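Local coordinates for methyl-CpG-binding domain protein 1 (Homo sapiens, PDB 5W9Q), which represses transcription at methylated CpG-island promoters and, through its third CXXC-type zinc finger, the part present here, binds DNA containing unmethylated CpG, at residues K40-R45 against K55-S60. Residues are numbered along the deposited sequence; the frame is centred on the assembly and turned at random.
With ZN (zinc ion), chain G; nucleotides of chain D; nucleotides of chain C.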
ATOM      1  N   LYS A  40     -11.101   4.361   0.666  1.00 36.48           N
ATOM      2  CA  LYS A  40      -9.780   4.853   0.824  1.00 34.51           C
ATOM      3  C   LYS A  40      -8.920   4.756  -0.396  1.00 30.69           C
ATOM      4  O   LYS A  40      -8.204   5.679  -0.684  1.00 29.97           O
ATOM      5  CB  LYS A  40      -9.096   4.116   1.984  1.00 34.28           C
ATOM      6  CG  LYS A  40      -9.859   4.274   3.282  1.00 38.66           C
ATOM      7  CD  LYS A  40      -8.984   3.947   4.471  1.00 39.88           C
ATOM      8  CE  LYS A  40      -9.388   4.732   5.701  1.00 44.04           C
ATOM      9  NZ  LYS A  40     -10.590   4.091   6.247  1.00 48.32           N
ATOM     10  N   ARG A  41      -8.970   3.626  -1.109  1.00 29.38           N
ATOM     11  CA  ARG A  41      -8.338   3.490  -2.437  1.00 28.63           C
ATOM     12  C   ARG A  41      -6.835   3.772  -2.480  1.00 27.04           C
ATOM     13  O   ARG A  41      -6.333   4.596  -3.270  1.00 26.63           O
ATOM     14  CB  ARG A  41      -9.078   4.428  -3.462  1.00 31.77           C
ATOM     15  CG  ARG A  41     -10.574   4.310  -3.436  1.00 34.60           C
ATOM     16  CD  ARG A  41     -11.201   5.312  -4.378  1.00 38.73           C
ATOM     17  NE  ARG A  41     -12.613   5.057  -4.433  1.00 41.94           N
ATOM     18  CZ  ARG A  41     -13.450   5.550  -5.299  1.00 46.69           C
ATOM     19  NH1 ARG A  41     -13.058   6.379  -6.268  1.00 48.62           N
ATOM     20  NH2 ARG A  41     -14.705   5.177  -5.219  1.00 49.68           N
ATOM     21  N   GLN A  42      -6.122   3.047  -1.617  1.00 26.20           N
ATOM     22  CA  GLN A  42      -4.681   3.108  -1.514  1.00 25.12           C
ATOM     23  C   GLN A  42      -4.138   1.688  -1.536  1.00 25.22           C
ATOM     24  O   GLN A  42      -4.843   0.679  -1.220  1.00 25.26           O
ATOM     25  CB  GLN A  42      -4.289   3.794  -0.217  1.00 25.03           C
ATOM     26  CG  GLN A  42      -4.871   5.218  -0.010  1.00 26.96           C
ATOM     27  CD  GLN A  42      -4.525   6.230  -1.087  1.00 27.95           C
ATOM     28  OE1 GLN A  42      -3.575   6.064  -1.842  1.00 27.07           O
ATOM     29  NE2 GLN A  42      -5.356   7.337  -1.162  1.00 29.45           N
ATOM     30  N   LYS A  43      -2.879   1.571  -1.904  1.00 27.17           N
ATOM     31  CA  LYS A  43      -2.265   0.264  -1.855  1.00 28.36           C
ATOM     32  C   LYS A  43      -1.949  -0.169  -0.443  1.00 27.43           C
ATOM     33  O   LYS A  43      -1.891   0.641   0.455  1.00 26.41           O
ATOM     34  CB  LYS A  43      -1.085   0.130  -2.788  1.00 31.80           C
ATOM     35  CG  LYS A  43       0.049   1.035  -2.620  1.00 34.07           C
ATOM     36  CD  LYS A  43       1.257   0.425  -3.406  1.00 35.65           C
ATOM     37  CE  LYS A  43       2.197   1.483  -3.845  1.00 35.91           C
ATOM     38  NZ  LYS A  43       3.375   0.848  -4.478  1.00 37.90           N
ATOM     39  N   CYS A  44      -1.764  -1.501  -0.292  1.00 28.78           N
ATOM     40  CA  CYS A  44      -1.462  -2.134   1.006  1.00 29.12           C
ATOM     41  C   CYS A  44      -0.489  -1.254   1.772  1.00 29.45           C
ATOM     42  O   CYS A  44       0.558  -0.826   1.190  1.00 30.51           O
ATOM     43  CB  CYS A  44      -0.758  -3.472   0.724  1.00 31.80           C
ATOM     44  SG  CYS A  44      -0.393  -4.324   2.219  1.00 33.50           S
ATOM     45  N   ARG A  45      -0.766  -1.001   3.025  1.00 29.42           N
ATOM     46  CA  ARG A  45       0.193  -0.245   3.892  1.00 31.35           C
ATOM     47  C   ARG A  45       1.655  -0.778   3.791  1.00 33.18           C
ATOM     48  O   ARG A  45       2.643   0.015   3.778  1.00 33.98           O
ATOM     49  CB  ARG A  45      -0.191  -0.381   5.334  1.00 33.76           C
ATOM     50  CG  ARG A  45      -1.366   0.427   5.767  1.00 33.11           C
ATOM     51  CD  ARG A  45      -1.024   1.902   5.891  1.00 32.95           C
ATOM     52  NE  ARG A  45      -2.198   2.636   6.369  1.00 33.51           N
ATOM     53  CZ  ARG A  45      -2.249   3.931   6.634  1.00 34.15           C
ATOM     54  NH1 ARG A  45      -1.193   4.735   6.444  1.00 34.69           N
ATOM     55  NH2 ARG A  45      -3.397   4.437   7.085  1.00 36.11           N
ATOM     56  N   LYS A  55       4.220  10.228   3.095  1.00 42.95           N
ATOM     57  CA  LYS A  55       4.549   9.676   4.405  1.00 43.20           C
ATOM     58  C   LYS A  55       3.323   9.270   5.136  1.00 40.81           C
ATOM     59  O   LYS A  55       3.372   8.313   5.905  1.00 39.69           O
ATOM     60  CB  LYS A  55       5.379  10.654   5.249  1.00 48.11           C
ATOM     61  CG  LYS A  55       6.697  11.042   4.638  1.00 52.05           C
ATOM     62  CD  LYS A  55       7.647   9.856   4.398  1.00 52.06           C
ATOM     63  CE  LYS A  55       8.943  10.284   3.729  1.00 56.01           C
ATOM     64  NZ  LYS A  55       9.639   9.092   3.194  1.00 55.71           N
ATOM     65  N   ARG A  56       2.184   9.946   4.862  1.00 39.83           N
ATOM     66  CA  ARG A  56       0.948   9.615   5.535  0.50 38.48           C
ATOM     67  C   ARG A  56       0.417   8.213   5.184  1.00 34.67           C
ATOM     68  O   ARG A  56      -0.454   7.726   5.863  1.00 34.65           O
ATOM     69  CB  ARG A  56      -0.135  10.695   5.295  0.50 39.98           C
ATOM     70  CG  ARG A  56      -0.659  10.785   3.849  0.50 38.42           C
ATOM     71  CD  ARG A  56      -1.745  11.845   3.729  0.50 41.05           C
ATOM     72  NE  ARG A  56      -1.309  13.121   4.222  0.50 45.50           N
ATOM     73  CZ  ARG A  56      -1.128  14.191   3.464  0.50 48.56           C
ATOM     74  NH1 ARG A  56      -1.388  14.147   2.164  0.50 47.54           N
ATOM     75  NH2 ARG A  56      -0.716  15.295   4.016  0.50 53.23           N
ATOM     76  N   LEU A  57       0.939   7.593   4.128  1.00 32.65           N
ATOM     77  CA  LEU A  57       0.521   6.276   3.654  1.00 30.13           C
ATOM     78  C   LEU A  57       1.354   5.096   4.284  1.00 31.38           C
ATOM     79  O   LEU A  57       0.986   3.925   4.170  1.00 29.92           O
ATOM     80  CB  LEU A  57       0.694   6.172   2.151  1.00 28.70           C
ATOM     81  CG  LEU A  57      -0.132   7.189   1.309  1.00 29.41           C
ATOM     82  CD1 LEU A  57       0.082   6.995  -0.151  1.00 28.97           C
ATOM     83  CD2 LEU A  57      -1.578   7.095   1.639  1.00 28.75           C
ATOM     84  N   LEU A  58       2.477   5.435   4.834  1.00 34.20           N
ATOM     85  CA  LEU A  58       3.349   4.397   5.480  1.00 37.39           C
ATOM     86  C   LEU A  58       2.641   3.751   6.664  1.00 39.15           C
ATOM     87  O   LEU A  58       1.687   4.345   7.221  1.00 37.92           O
ATOM     88  CB  LEU A  58       4.619   5.039   5.864  1.00 40.23           C
ATOM     89  CG  LEU A  58       5.496   5.531   4.712  1.00 41.22           C
ATOM     90  CD1 LEU A  58       6.707   6.317   5.239  1.00 45.56           C
ATOM     91  CD2 LEU A  58       5.918   4.345   3.818  1.00 40.92           C
ATOM     92  N   PRO A  59       3.114   2.540   7.112  1.00 43.36           N
ATOM     93  CA  PRO A  59       2.549   2.030   8.397  1.00 46.78           C
ATOM     94  C   PRO A  59       2.767   3.027   9.596  1.00 51.90           C
ATOM     95  O   PRO A  59       3.668   3.882   9.565  1.00 52.56           O
ATOM     96  CB  PRO A  59       3.273   0.683   8.596  1.00 49.54           C
ATOM     97  CG  PRO A  59       3.818   0.320   7.230  1.00 47.49           C
ATOM     98  CD  PRO A  59       4.119   1.621   6.546  1.00 45.16           C
ATOM     99  N   SER A  60       1.881   2.955  10.592  1.00 57.79           N
ATOM    100  CA  SER A  60       1.794   3.984  11.658  1.00 62.71           C
ATOM    101  C   SER A  60       2.035   3.330  12.935  1.00 70.29           C
ATOM    102  O   SER A  60       1.218   2.490  13.334  1.00 75.88           O
ATOM    103  CB  SER A  60       0.394   4.629  11.698  1.00 63.53           C
ATOM    104  OXT SER A  60       3.035   3.577  13.602  1.00 75.61           O
TER
HETATM  105 ZN    ZN G1001      -2.312  -4.644   3.413  1.00 34.58          ZN
ATOM    106  P    DC D   3      -1.677  13.777   8.136  1.00 54.13           P
ATOM    107  OP1  DC D   3      -1.287  12.807   9.217  1.00 58.14           O
ATOM    108  OP2  DC D   3      -0.832  13.942   6.926  1.00 52.62           O
ATOM    109  O5'  DC D   3      -3.119  13.400   7.607  1.00 50.86           O
ATOM    110  C5'  DC D   3      -4.269  13.372   8.466  1.00 51.44           C
ATOM    111  C4'  DC D   3      -5.486  13.201   7.590  1.00 48.16           C
ATOM    112  O4'  DC D   3      -5.680  14.413   6.820  1.00 45.51           O
ATOM    113  C3'  DC D   3      -5.351  12.080   6.562  1.00 46.48           C
ATOM    114  O3'  DC D   3      -6.615  11.451   6.408  1.00 46.87           O
ATOM    115  C2'  DC D   3      -5.038  12.821   5.278  1.00 43.89           C
ATOM    116  C1'  DC D   3      -5.894  14.055   5.480  1.00 42.84           C
ATOM    117  N1   DC D   3      -5.600  15.223   4.654  1.00 41.16           N
ATOM    118  C2   DC D   3      -6.667  16.018   4.236  1.00 40.71           C
ATOM    119  O2   DC D   3      -7.814  15.696   4.566  1.00 40.67           O
ATOM    120  N3   DC D   3      -6.419  17.120   3.488  1.00 40.97           N
ATOM    121  C4   DC D   3      -5.159  17.436   3.157  1.00 41.64           C
ATOM    122  N4   DC D   3      -4.958  18.528   2.411  1.00 42.52           N
ATOM    123  C5   DC D   3      -4.055  16.642   3.571  1.00 41.91           C
ATOM    124  C6   DC D   3      -4.318  15.555   4.315  1.00 42.09           C
TER
ATOM    125  P    DA C   5      -2.625  -1.260  -6.260  1.00 37.59           P
ATOM    126  OP1  DA C   5      -1.237  -1.667  -6.470  1.00 38.08           O
ATOM    127  OP2  DA C   5      -3.373  -1.807  -5.082  1.00 37.09           O
ATOM    128  O5'  DA C   5      -2.611   0.339  -6.268  1.00 33.14           O
ATOM    129  C5'  DA C   5      -1.891   1.043  -7.298  1.00 32.29           C
ATOM    130  C4'  DA C   5      -2.245   2.511  -7.257  1.00 31.06           C
ATOM    131  O4'  DA C   5      -3.647   2.687  -7.643  1.00 30.49           O
ATOM    132  C3'  DA C   5      -2.116   3.135  -5.859  1.00 30.39           C
ATOM    133  O3'  DA C   5      -1.612   4.477  -5.839  1.00 29.69           O
ATOM    134  C2'  DA C   5      -3.551   3.228  -5.391  1.00 29.97           C
ATOM    135  C1'  DA C   5      -4.195   3.603  -6.724  1.00 29.87           C
ATOM    136  N9   DA C   5      -5.644   3.546  -6.807  1.00 29.93           N
ATOM    137  C8   DA C   5      -6.546   2.749  -6.153  1.00 30.76           C
ATOM    138  N7   DA C   5      -7.802   3.012  -6.456  1.00 31.28           N
ATOM    139  C5   DA C   5      -7.710   4.055  -7.369  1.00 30.99           C
ATOM    140  C6   DA C   5      -8.690   4.788  -8.079  1.00 32.18           C
ATOM    141  N6   DA C   5     -10.001   4.581  -7.955  1.00 33.05           N
ATOM    142  N1   DA C   5      -8.266   5.791  -8.884  1.00 31.91           N
ATOM    143  C2   DA C   5      -6.949   6.025  -8.974  1.00 32.01           C
ATOM    144  N3   DA C   5      -5.933   5.386  -8.380  1.00 30.21           N
ATOM    145  C4   DA C   5      -6.391   4.395  -7.593  1.00 30.29           C
TER
ATOM    146  P    DC D   6     -16.747   9.882  -0.342  1.00 50.05           P
ATOM    147  OP1  DC D   6     -18.093  10.551  -0.500  1.00 54.30           O
ATOM    148  OP2  DC D   6     -16.667   8.426  -0.008  1.00 50.18           O
ATOM    149  O5'  DC D   6     -15.988  10.184  -1.698  1.00 45.18           O
ATOM    150  C5'  DC D   6     -15.887  11.536  -2.144  1.00 44.65           C
ATOM    151  C4'  DC D   6     -15.100  11.589  -3.419  1.00 41.73           C
ATOM    152  O4'  DC D   6     -13.703  11.318  -3.068  1.00 37.16           O
ATOM    153  C3'  DC D   6     -15.480  10.528  -4.458  1.00 41.93           C
ATOM    154  O3'  DC D   6     -15.245  11.009  -5.784  1.00 42.64           O
ATOM    155  C2'  DC D   6     -14.380   9.481  -4.278  1.00 38.07           C
ATOM    156  C1'  DC D   6     -13.206  10.400  -4.006  1.00 35.66           C
ATOM    157  N1   DC D   6     -11.942   9.790  -3.454  1.00 32.96           N
ATOM    158  C2   DC D   6     -10.707  10.337  -3.824  1.00 31.78           C
ATOM    159  O2   DC D   6     -10.685  11.335  -4.554  1.00 32.58           O
ATOM    160  N3   DC D   6      -9.558   9.807  -3.309  1.00 30.10           N
ATOM    161  C4   DC D   6      -9.619   8.761  -2.494  1.00 30.20           C
ATOM    162  N4   DC D   6      -8.462   8.239  -2.067  1.00 29.73           N
ATOM    163  C5   DC D   6     -10.859   8.159  -2.129  1.00 31.49           C
ATOM    164  C6   DC D   6     -11.990   8.704  -2.625  1.00 33.14           C
TER
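Arg45 reaches from the zinc-binding end of 40-45 to the C-terminal tail and places one guanidinium nitrogen among three consecutive carbonyls. Its chain bends at chi2 (-74°), then runs extended, bringing NH1 to the 3-10 turn 55-57. Of the three hydrogen bonds NH1 donates, the one that is not weak runs to Arg56 O at 3.1 Å, near the guanidinium plane and on a carbonyl lone pair; Leu57 O is weakly bonded, as is Leu58 O, nearer but poorly angled. NE of Arg45 forms a salt bridge with Asp26 of helix 26-30. An alanine here would remove the guanidinium with its bonds to the carbonyls and Asp26, and would probably leave the tail less firmly held against helix 26-30. Pro59 CD rests 3.5 Å from Arg45 O.

Nearer the DNA, the side chains of Gln42 and Leu57 cross at about a right angle, Leu57 CD2 lying 4.1 Å from Gln42 CD. Gln42, bent at chi2 (-58°), packs its amide against this methyl and donates a hydrogen bond from NE2 to O6 of a guanine base. Lys40 O accepts a straight hydrogen bond from N4 of DC6 of chain D (2.9 Å) and Arg41 O one from another cytosine, consistent with CpG recognition. Arg56 turns away to DC3 on the same strand, where NE (2.9 Å) and NH2 donate to OP2 at the guanidinium edge and C6 lies over the centre of one face.

Cys44 completes a zinc site with Cys22, Cys25 and Cys28, while Phe27 of helix 26-30 touches Gln42, Arg45 and Leu57, seating both segments against that helix.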